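Local coordinates for glutathione transferase o1 (Bombyx mori, PDB 3RBT), which probably transfers glutathione to electrophilic substrates and may reduce dehydroascorbate, as a member of the Omega class of glutathione transferases, at residues A[156-159]-A[160-164]; A[226-229]-A[230-234]. One frame throughout, in Å; residues are numbered along the deposited sequence.

How the contacts relate
Contacts 1 and 2 lie at opposite ends of two different helices. Contact 1 closes helix 145-162 and is partly buried, while contact 2 opens helix 227-237 and is a surface contact in which Y230 is the one buried residue that touches across it. They share no element: their centres lie about 29 Å apart, their nearest atoms about 19 Å. In contact 1 a salt bridge and a doubly used carbonyl accompany the final turns, with polar groups reaching neighbouring helices. Contact 2 has no salt bridge between its residues; there a capping box occupies the first turn, and aromatic side chains make much of the link to the rest of the chain.

Contact 1: residues A[156-159]-A[160-164]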
# COMPACT_ATOMS: atom_id res chain seq x y z
N GLU A 156 -13.87 8.51 13.63
CA GLU A 156 -14.76 9.50 14.25
C GLU A 156 -13.96 10.75 14.60
O GLU A 156 -14.36 11.87 14.26
CB GLU A 156 -15.43 8.92 15.50
CG GLU A 156 -16.19 9.95 16.35
CD GLU A 156 -17.45 10.46 15.68
OE1 GLU A 156 -17.94 11.52 16.10
OE2 GLU A 156 -17.95 9.81 14.75
N LYS A 157 -12.84 10.54 15.28
CA LYS A 157 -11.93 11.61 15.65
C LYS A 157 -11.38 12.35 14.44
O LYS A 157 -11.30 13.58 14.44
CB LYS A 157 -10.80 11.06 16.53
CG LYS A 157 -11.23 10.81 17.98
CD LYS A 157 -10.24 9.92 18.72
CE LYS A 157 -10.72 9.63 20.14
NZ LYS A 157 -9.99 8.46 20.72
N GLU A 158 -11.02 11.59 13.39
CA GLU A 158 -10.51 12.18 12.16
C GLU A 158 -11.54 13.03 11.43
O GLU A 158 -11.24 14.15 11.01
CB GLU A 158 -9.97 11.10 11.22
CG GLU A 158 -9.37 11.64 9.93
CD GLU A 158 -8.10 12.45 10.15
OE1 GLU A 158 -7.31 12.11 11.06
OE2 GLU A 158 -7.87 13.43 9.41
N LEU A 159 -12.76 12.50 11.27
CA LEU A 159 -13.83 13.26 10.62
C LEU A 159 -14.16 14.54 11.41
O LEU A 159 -14.36 15.60 10.81
CB LEU A 159 -15.08 12.39 10.44
CG LEU A 159 -16.28 12.95 9.67
CD1 LEU A 159 -15.91 13.36 8.24
CD2 LEU A 159 -17.38 11.90 9.65
N THR A 160 -14.21 14.42 12.74
CA THR A 160 -14.47 15.57 13.62
C THR A 160 -13.39 16.64 13.42
O THR A 160 -13.70 17.82 13.28
CB THR A 160 -14.57 15.14 15.11
OG1 THR A 160 -15.46 14.02 15.23
CG2 THR A 160 -15.09 16.29 15.99
N ASN A 161 -12.13 16.21 13.38
CA ASN A 161 -11.00 17.12 13.21
C ASN A 161 -11.04 17.89 11.89
O ASN A 161 -10.62 19.05 11.83
CB ASN A 161 -9.68 16.36 13.32
CG ASN A 161 -9.30 16.03 14.75
OD1 ASN A 161 -9.78 16.67 15.69
ND2 ASN A 161 -8.44 15.04 14.92
N ARG A 162 -11.55 17.24 10.85
CA ARG A 162 -11.68 17.85 9.53
C ARG A 162 -12.82 18.87 9.47
O ARG A 162 -12.71 19.88 8.78
CB ARG A 162 -11.82 16.78 8.45
CG ARG A 162 -10.56 15.94 8.28
CD ARG A 162 -10.59 15.07 7.04
NE ARG A 162 -9.43 14.19 7.02
CZ ARG A 162 -8.97 13.55 5.95
NH1 ARG A 162 -9.56 13.68 4.77
NH2 ARG A 162 -7.89 12.78 6.07
N GLY A 163 -13.91 18.59 10.19
CA GLY A 163 -15.04 19.53 10.28
C GLY A 163 -15.82 19.73 8.99
O GLY A 163 -16.47 20.76 8.80
N THR A 164 -15.76 18.74 8.11
CA THR A 164 -16.52 18.75 6.87
C THR A 164 -17.55 17.62 6.88
O THR A 164 -17.44 16.69 7.67
CB THR A 164 -15.60 18.60 5.63
OG1 THR A 164 -14.74 17.47 5.81
CG2 THR A 164 -14.75 19.85 5.42
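Along 156-164 the last turns of helix 145-162 run out, the amides of T160, N161, R162 and G163 bonding to the carbonyls of E156, K157, E158 and L159 before G163 leaves the helix with a positive phi, a conformation glycine adopts readily. The first of these carbonyls is gripped twice: T160 N reaches E156 O at 3.0 Å, and T160 OG1 comes to E156 O at 2.6 Å from the opposite face of the carbonyl plane, well above it. The hydroxyl achieves this because OG1 lies beside the backbone N of T160 (chi1 -49°), which turns it back over the preceding turn. N206 ND2 is also bonded to T160 OG1.

Two residues on, E158 and R162 form a salt bridge. E158 OE2 offers its anti lone pair to R162 NE at 3.0 Å, in a nearly straight bond (168°), and R162 NH2 adds a weak bond to E158 OE2 at 3.4 Å. The carboxylate and guanidinium planes stand 87° apart, yet the oxygen sits in the guanidinium plane, at its edge. E158 bends at chi2 to meet an arginine chain that is extended from CG to NE. R162 NH2 also pairs with D119, and R162 NH1 bonds to F167 O; an alanine here would probably leave two carboxylates without their cationic mate and the F167 carbonyl without this donor.

On another side, L159 CD1 lies 3.7 Å from T164 O, beyond the helix end. E156 bonds through its carboxylate to the amides of N206 and F207, in the first turn of helix 205-216, while L159 rests on W210 of that helix. E158 and R162 meanwhile lean on L122 of helix 113-138, so that this helix end is joined to two neighbouring helices.

Contact 2: residues A[226-229]-A[230-234]; sequences SPQE and YFDYY
S226 ties itself to both E229 and Y230 at the start of helix 227-237, and the odd detail is that its amide meets the E229 carboxylate from above. S226 N donates to E229 OE1 at 3.0 Å, 61° out of the carboxylate plane, while E229 N returns a bond to S226 OG at 3.2 Å. This reciprocal pair is a capping box with S226 as N-cap. With CG beside its backbone N (chi1 -73°) and its chain extended beyond, E229 swings its carboxylate back toward the serine amide. Regular helix bonds follow, beginning with Y230 N to S226 O at 3.0 Å and continuing to D232 N on Q228 O at 2.8 Å.

The Y230 ring approaches the same serine carbonyl obliquely, its CD2 3.5 Å from S226 O, and its OH is bonded to E184. Q228 and D232 lie one turn apart, Q228 CG 3.8 Å from D232 OD2. F231 packs on C191 and V192 of helix 189-192. Further along, Y233 CB lies 3.4 Å from E229 O, and the OH of Y234 bonds to R185.

The box thus gives partners to the amides of S226 and E229, which have no helical acceptor before them, whereas tyrosine hydroxyls and aromatic rings fasten the helix to the rest of the chain.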
# COMPACT_ATOMS: atom_id res chain seq x y z
N SER A 226 -29.17 -3.50 0.84
CA SER A 226 -29.73 -3.23 2.16
C SER A 226 -29.06 -4.06 3.27
O SER A 226 -28.37 -5.03 2.98
CB SER A 226 -31.25 -3.49 2.12
OG SER A 226 -31.53 -4.85 1.87
N PRO A 227 -29.24 -3.64 4.54
CA PRO A 227 -28.87 -4.47 5.69
C PRO A 227 -29.35 -5.91 5.55
O PRO A 227 -28.56 -6.84 5.72
CB PRO A 227 -29.58 -3.78 6.85
CG PRO A 227 -29.56 -2.34 6.47
CD PRO A 227 -29.61 -2.27 4.96
N GLN A 228 -30.63 -6.10 5.22
CA GLN A 228 -31.21 -7.44 5.11
C GLN A 228 -30.55 -8.26 4.00
O GLN A 228 -30.24 -9.44 4.19
CB GLN A 228 -32.73 -7.37 4.90
CG GLN A 228 -33.45 -8.72 5.02
CD GLN A 228 -33.29 -9.37 6.40
OE1 GLN A 228 -32.73 -10.46 6.52
NE2 GLN A 228 -33.75 -8.68 7.44
N GLU A 229 -30.34 -7.62 2.85
CA GLU A 229 -29.71 -8.28 1.70
C GLU A 229 -28.29 -8.73 2.03
O GLU A 229 -27.92 -9.87 1.73
CB GLU A 229 -29.74 -7.37 0.46
CG GLU A 229 -31.14 -7.23 -0.18
CD GLU A 229 -31.28 -5.97 -1.03
OE1 GLU A 229 -30.26 -5.32 -1.32
OE2 GLU A 229 -32.42 -5.63 -1.42
N TYR A 230 -27.51 -7.87 2.67
CA TYR A 230 -26.17 -8.26 3.13
C TYR A 230 -26.24 -9.41 4.13
O TYR A 230 -25.43 -10.34 4.06
CB TYR A 230 -25.43 -7.08 3.74
CG TYR A 230 -24.79 -6.14 2.73
CD1 TYR A 230 -24.09 -6.64 1.63
CD2 TYR A 230 -24.87 -4.76 2.90
CE1 TYR A 230 -23.50 -5.77 0.70
CE2 TYR A 230 -24.28 -3.89 1.98
CZ TYR A 230 -23.61 -4.40 0.89
OH TYR A 230 -23.03 -3.53 -0.00
N PHE A 231 -27.23 -9.34 5.03
CA PHE A 231 -27.40 -10.32 6.11
C PHE A 231 -27.73 -11.71 5.56
O PHE A 231 -27.10 -12.69 5.94
CB PHE A 231 -28.47 -9.85 7.10
CG PHE A 231 -28.80 -10.84 8.19
CD1 PHE A 231 -27.88 -11.14 9.20
CD2 PHE A 231 -30.05 -11.47 8.23
CE1 PHE A 231 -28.19 -12.05 10.22
CE2 PHE A 231 -30.36 -12.38 9.25
CZ PHE A 231 -29.43 -12.66 10.25
N ASP A 232 -28.70 -11.77 4.65
CA ASP A 232 -29.03 -13.02 3.99
C ASP A 232 -27.88 -13.56 3.15
O ASP A 232 -27.66 -14.78 3.11
CB ASP A 232 -30.32 -12.86 3.17
CG ASP A 232 -31.56 -12.82 4.05
OD1 ASP A 232 -31.54 -13.49 5.10
OD2 ASP A 232 -32.54 -12.13 3.70
N TYR A 233 -27.13 -12.67 2.50
CA TYR A 233 -25.94 -13.08 1.76
C TYR A 233 -24.83 -13.65 2.65
O TYR A 233 -24.33 -14.75 2.40
CB TYR A 233 -25.34 -11.95 0.91
CG TYR A 233 -24.02 -12.40 0.30
CD1 TYR A 233 -22.80 -12.06 0.90
CD2 TYR A 233 -24.00 -13.22 -0.82
CE1 TYR A 233 -21.58 -12.51 0.36
CE2 TYR A 233 -22.79 -13.66 -1.37
CZ TYR A 233 -21.59 -13.31 -0.77
OH TYR A 233 -20.42 -13.75 -1.30
N TYR A 234 -24.44 -12.89 3.67
CA TYR A 234 -23.31 -13.30 4.50
C TYR A 234 -23.59 -14.52 5.38
O TYR A 234 -22.68 -15.32 5.63
CB TYR A 234 -22.71 -12.12 5.28
CG TYR A 234 -21.82 -11.26 4.39
CD1 TYR A 234 -22.20 -9.98 4.00
CD2 TYR A 234 -20.61 -11.76 3.90
CE1 TYR A 234 -21.39 -9.20 3.17
CE2 TYR A 234 -19.79 -11.00 3.07
CZ TYR A 234 -20.18 -9.73 2.70
OH TYR A 234 -19.37 -9.00 1.88